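Local coordinates for desulfoferrodoxin (rbo) (Treponema pallidum subsp. pallidum str. Nichols, PDB 1Y07), which catalyses the one-electron reduction of superoxide to hydrogen peroxide at a non-haem iron centre, at the interface of chains A and B. Residues are numbered along the deposited sequence; one frame, centred on the assembly and turned at random. Chains: chain A/B, desulfoferrodoxin (rbo).

Both contacts belong to one two-fold interface between identical N-terminal segments, and the centres of their C-alpha atoms lie about 12 Å apart. Contact 1 pairs strand 17-20 of chain A with strand 16-20 of chain B about the Leu18 pair. Contact 2 pairs strand 27-30 of A with 27-29 of B. Phe17, Gln10 and Ala22 take part in both, with the chains exchanged: A:Phe17 reaches B:Ala22 in contact 1, and B:Phe17 reaches A:Ala22 in contact 2. Two cross-chain strand pairings joined by these aromatic plugs suggest that the N-terminal segments pair the two copies, probably as the biological dimer.

Contact 1: the interface of chains A and B. Residues chain A 10, 16-18; chain B 18-20, 22.
B:Met20 lays its CB over the middle of the A:Phe16 ring, 3.4 Å from the ring centroid, a CH-pi contact on one face. The phenyl group of A:Phe16 is placed there by a first torsion of 48°, which puts CG between its own backbone N and carbonyl carbon and swings the ring across the neighbouring strand. The methionine leaves its backbone with CG opposite the N (chi1 179°) and then bends at chi2 and chi3, and its CG follows CB along the ring at CE2 and CZ. At the edge of the ring, beyond CE1, B:Leu18 brings one methyl, CD2, to 3.7 Å from A:Phe16 CE1, so two side chains from alternate positions of strand 16-20 pack against one phenyl group.

A:Phe17 points to the opposite side of the sheet. Its CD2 lies 3.5 Å from B:Gly19 CA, where the glycine has no side chain to stand between the ring and the partner strand. Farther along, CZ meets the methyl CB of B:Ala22 at 3.7 Å.

Backbone bonds frame these apolar patches. The two Leu18 residues pair with each other in antiparallel fashion: A:Leu18 N donates to B:Leu18 O at 2.8 Å, and B:Leu18 N returns the bond to A:Leu18 O at 2.8 Å, both donors lying in the carbonyl plane of their acceptors. This self-pairing marks the two-fold axis. Nearer the strand end, B:Met20 N gives a nearly straight bond to A:Phe16 O (2.7 Å, 169° at H), while the reverse bond from A:Phe16 N to B:Met20 O is weak. A:Gln10 reaches the rim with its amide oxygen OE1 3.3 Å from B:Met20 O, two acceptors as modelled that make no bond.

The patch thus makes an antiparallel sheet that runs through both chains, with aromatic packing on each of its faces, and it probably helps hold the superoxide reductase as a dimer.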
loop_
_atom_site.group_PDB
_atom_site.type_symbol
_atom_site.label_atom_id
_atom_site.label_comp_id
_atom_site.label_asym_id
_atom_site.label_seq_id
_atom_site.Cartn_x
_atom_site.Cartn_y
_atom_site.Cartn_z
ATOM N N GLN A 10 -12.809 -3.843 -6.496
ATOM C CA GLN A 10 -13.397 -4.131 -7.799
ATOM C C GLN A 10 -13.593 -5.623 -8.006
ATOM O O GLN A 10 -14.631 -6.008 -8.550
ATOM C CB GLN A 10 -12.515 -3.538 -8.907
ATOM C CG GLN A 10 -11.033 -3.955 -8.832
ATOM C CD GLN A 10 -10.081 -2.844 -8.445
ATOM O OE1 GLN A 10 -9.323 -2.329 -9.286
ATOM N NE2 GLN A 10 -10.070 -2.497 -7.174
ATOM N N PHE A 16 -7.328 -3.295 -6.798
ATOM C CA PHE A 16 -7.962 -2.861 -5.532
ATOM C C PHE A 16 -7.770 -1.333 -5.518
ATOM O O PHE A 16 -6.931 -0.820 -6.255
ATOM C CB PHE A 16 -7.307 -3.547 -4.269
ATOM C CG PHE A 16 -5.780 -3.493 -4.269
ATOM C CD1 PHE A 16 -5.101 -2.332 -3.857
ATOM C CD2 PHE A 16 -5.017 -4.597 -4.713
ATOM C CE1 PHE A 16 -3.684 -2.257 -3.940
ATOM C CE2 PHE A 16 -3.596 -4.533 -4.757
ATOM C CZ PHE A 16 -2.944 -3.329 -4.344
ATOM N N PHE A 17 -8.508 -0.626 -4.662
ATOM C CA PHE A 17 -8.053 0.682 -4.185
ATOM C C PHE A 17 -7.891 0.616 -2.671
ATOM O O PHE A 17 -8.730 0.118 -2.001
ATOM C CB PHE A 17 -8.988 1.834 -4.521
ATOM C CG PHE A 17 -9.266 1.980 -5.968
ATOM C CD1 PHE A 17 -10.049 1.033 -6.602
ATOM C CD2 PHE A 17 -8.741 3.033 -6.689
ATOM C CE1 PHE A 17 -10.335 1.128 -7.952
ATOM C CE2 PHE A 17 -9.023 3.150 -8.079
ATOM C CZ PHE A 17 -9.808 2.175 -8.692
ATOM N N LEU A 18 -6.882 1.297 -2.170
ATOM C CA LEU A 18 -6.613 1.431 -0.762
ATOM C C LEU A 18 -6.839 2.878 -0.395
ATOM O O LEU A 18 -6.285 3.784 -1.027
ATOM C CB LEU A 18 -5.143 1.064 -0.541
ATOM C CG LEU A 18 -4.834 0.324 0.719
ATOM C CD1 LEU A 18 -3.440 -0.336 0.474
ATOM C CD2 LEU A 18 -4.825 1.244 1.863
ATOM N N LEU B 18 -4.793 4.893 -3.179
ATOM C CA LEU B 18 -3.877 4.160 -4.065
ATOM C C LEU B 18 -4.721 3.167 -4.852
ATOM O O LEU B 18 -5.428 2.368 -4.272
ATOM C CB LEU B 18 -2.813 3.434 -3.183
ATOM C CG LEU B 18 -1.707 2.517 -3.703
ATOM C CD1 LEU B 18 -0.605 2.588 -2.678
ATOM C CD2 LEU B 18 -2.123 1.048 -3.868
ATOM N N GLY B 19 -4.695 3.257 -6.174
ATOM C CA GLY B 19 -5.356 2.301 -7.035
ATOM C C GLY B 19 -4.406 1.303 -7.678
ATOM O O GLY B 19 -3.294 1.638 -8.083
ATOM N N MET B 20 -4.817 0.043 -7.682
ATOM C CA MET B 20 -4.061 -1.005 -8.360
ATOM C C MET B 20 -4.890 -1.484 -9.564
ATOM O O MET B 20 -6.019 -1.980 -9.399
ATOM C CB MET B 20 -3.687 -2.147 -7.412
ATOM C CG MET B 20 -2.892 -3.280 -8.136
ATOM S SD MET B 20 -1.237 -2.841 -8.888
ATOM C CE MET B 20 -0.155 -2.735 -7.414
ATOM N N ALA B 22 -6.380 0.340 -11.712
ATOM C CA ALA B 22 -7.506 1.221 -11.993
ATOM C C ALA B 22 -7.644 1.350 -13.522
ATOM O O ALA B 22 -6.708 1.727 -14.232
ATOM C CB ALA B 22 -7.255 2.578 -11.399
#

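Contact 2: the interface of chains A and B. Residues chain A 22-23, 26-27; chain B 10, 17, 29-30.
A:Ser27 and B:Ala29 face each other across an antiparallel bridge and exchange two hydrogen bonds. B:Ala29 N donates to A:Ser27 O at 2.8 Å, nearly in line with the carbonyl. In return A:Ser27 N donates to B:Ala29 O at 3.1 Å, with the donor in the carbonyl plane. Both peptide groups therefore find their partners in the other chain, which fixes the pairing of these two residues. The hydroxyl OG of A:Ser27 lies beside the methyl CB of B:Ala29, adding a side-chain contact to the pairing.

Apolar packing fills the space beside this ladder. B:Phe17 turns away from its own carbonyl carbon (chi1 -52°) and presents CE2 and CZ to the methyl of A:Ala22, with CE2 3.4 Å from A:Ala22 CB. The ring's CZ also comes to 3.8 Å from A:Ser26 OG, which makes the serine part of the wall around the phenyl group. Farther out, A:Pro23 rests the CD side of its ring on the thiol of B:Cys30, with A:Pro23 CD 3.8 Å from B:Cys30 SG. B:Gln10 approaches the same proline from the opposite direction, and its amide end rests loosely near CG and CD, with OE1 3.9 Å from A:Pro23 CD.

Within chain A, a hydrogen bond helps shape the surface that meets chain B. A:Ser26 OG, anti to its carbonyl carbon at chi1 -69°, donates to A:Pro23 O at 2.7 Å on a lone pair of that oxygen. This ties the turn between A:Pro23 and A:Ser26 together and sets the hydroxyl against B:Cys30 CB, 3.6 Å from A:Ser26 OG.

By joining strand 27-30 of A to 27-29 of B, with A:Ala22 set obliquely against the CE2-CZ edge of B:Phe17 and A:Pro23 against B:Cys30 SG, the site probably secures the paired N-terminal segments of the two copies in this assembly through backbone bonding and close packing.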
loop_
_atom_site.group_PDB
_atom_site.type_symbol
_atom_site.label_atom_id
_atom_site.label_comp_id
_atom_site.label_asym_id
_atom_site.label_seq_id
_atom_site.Cartn_x
_atom_site.Cartn_y
_atom_site.Cartn_z
ATOM N N ALA A 22 -9.723 8.090 4.200
ATOM C CA ALA A 22 -10.818 8.382 3.311
ATOM C C ALA A 22 -12.068 8.772 4.092
ATOM O O ALA A 22 -12.412 8.091 5.072
ATOM C CB ALA A 22 -11.116 7.183 2.438
ATOM N N PRO A 23 -12.742 9.842 3.657
ATOM C CA PRO A 23 -13.994 10.240 4.287
ATOM C C PRO A 23 -14.997 9.115 4.171
ATOM O O PRO A 23 -15.033 8.424 3.128
ATOM C CB PRO A 23 -14.468 11.461 3.461
ATOM C CG PRO A 23 -13.266 12.011 2.763
ATOM C CD PRO A 23 -12.359 10.774 2.581
ATOM N N SER A 26 -16.984 7.999 0.808
ATOM C CA SER A 26 -16.200 8.075 -0.424
ATOM C C SER A 26 -16.673 6.972 -1.364
ATOM O O SER A 26 -17.033 5.874 -0.918
ATOM C CB SER A 26 -14.724 7.811 -0.144
ATOM O OG SER A 26 -14.143 8.855 0.596
ATOM N N SER A 27 -16.603 7.246 -2.649
ATOM C CA SER A 27 -16.796 6.201 -3.630
ATOM C C SER A 27 -15.770 6.298 -4.751
ATOM O O SER A 27 -15.258 7.368 -5.069
ATOM C CB SER A 27 -18.223 6.261 -4.156
ATOM O OG SER A 27 -18.468 7.375 -4.988
ATOM N N GLN B 10 -6.545 14.010 -2.049
ATOM C CA GLN B 10 -7.449 15.081 -1.561
ATOM C C GLN B 10 -6.743 16.420 -1.463
ATOM O O GLN B 10 -5.511 16.423 -1.380
ATOM C CB GLN B 10 -7.955 14.760 -0.161
ATOM C CG GLN B 10 -9.174 13.902 -0.139
ATOM C CD GLN B 10 -9.978 14.075 1.133
ATOM O OE1 GLN B 10 -9.639 13.480 2.149
ATOM N NE2 GLN B 10 -11.055 14.876 1.077
ATOM N N PHE B 17 -5.853 8.022 -1.958
ATOM C CA PHE B 17 -6.137 6.676 -2.390
ATOM C C PHE B 17 -5.084 6.173 -3.325
ATOM O O PHE B 17 -4.555 6.911 -4.143
ATOM C CB PHE B 17 -7.497 6.599 -3.088
ATOM C CG PHE B 17 -8.618 7.207 -2.265
ATOM C CD1 PHE B 17 -8.723 8.607 -2.138
ATOM C CD2 PHE B 17 -9.556 6.394 -1.638
ATOM C CE1 PHE B 17 -9.751 9.157 -1.413
ATOM C CE2 PHE B 17 -10.596 6.954 -0.901
ATOM C CZ PHE B 17 -10.660 8.314 -0.762
ATOM N N ALA B 29 -14.847 10.074 -5.612
ATOM C CA ALA B 29 -15.666 11.172 -5.126
ATOM C C ALA B 29 -15.470 11.179 -3.620
ATOM O O ALA B 29 -15.681 10.176 -2.969
ATOM C CB ALA B 29 -17.095 10.920 -5.461
ATOM N N CYS B 30 -15.030 12.284 -3.064
ATOM C CA CYS B 30 -14.622 12.252 -1.664
ATOM C C CYS B 30 -14.764 13.676 -1.083
ATOM O O CYS B 30 -13.925 14.551 -1.297
ATOM C CB CYS B 30 -13.224 11.541 -1.600
ATOM S SG CYS B 30 -11.825 12.293 -0.809
#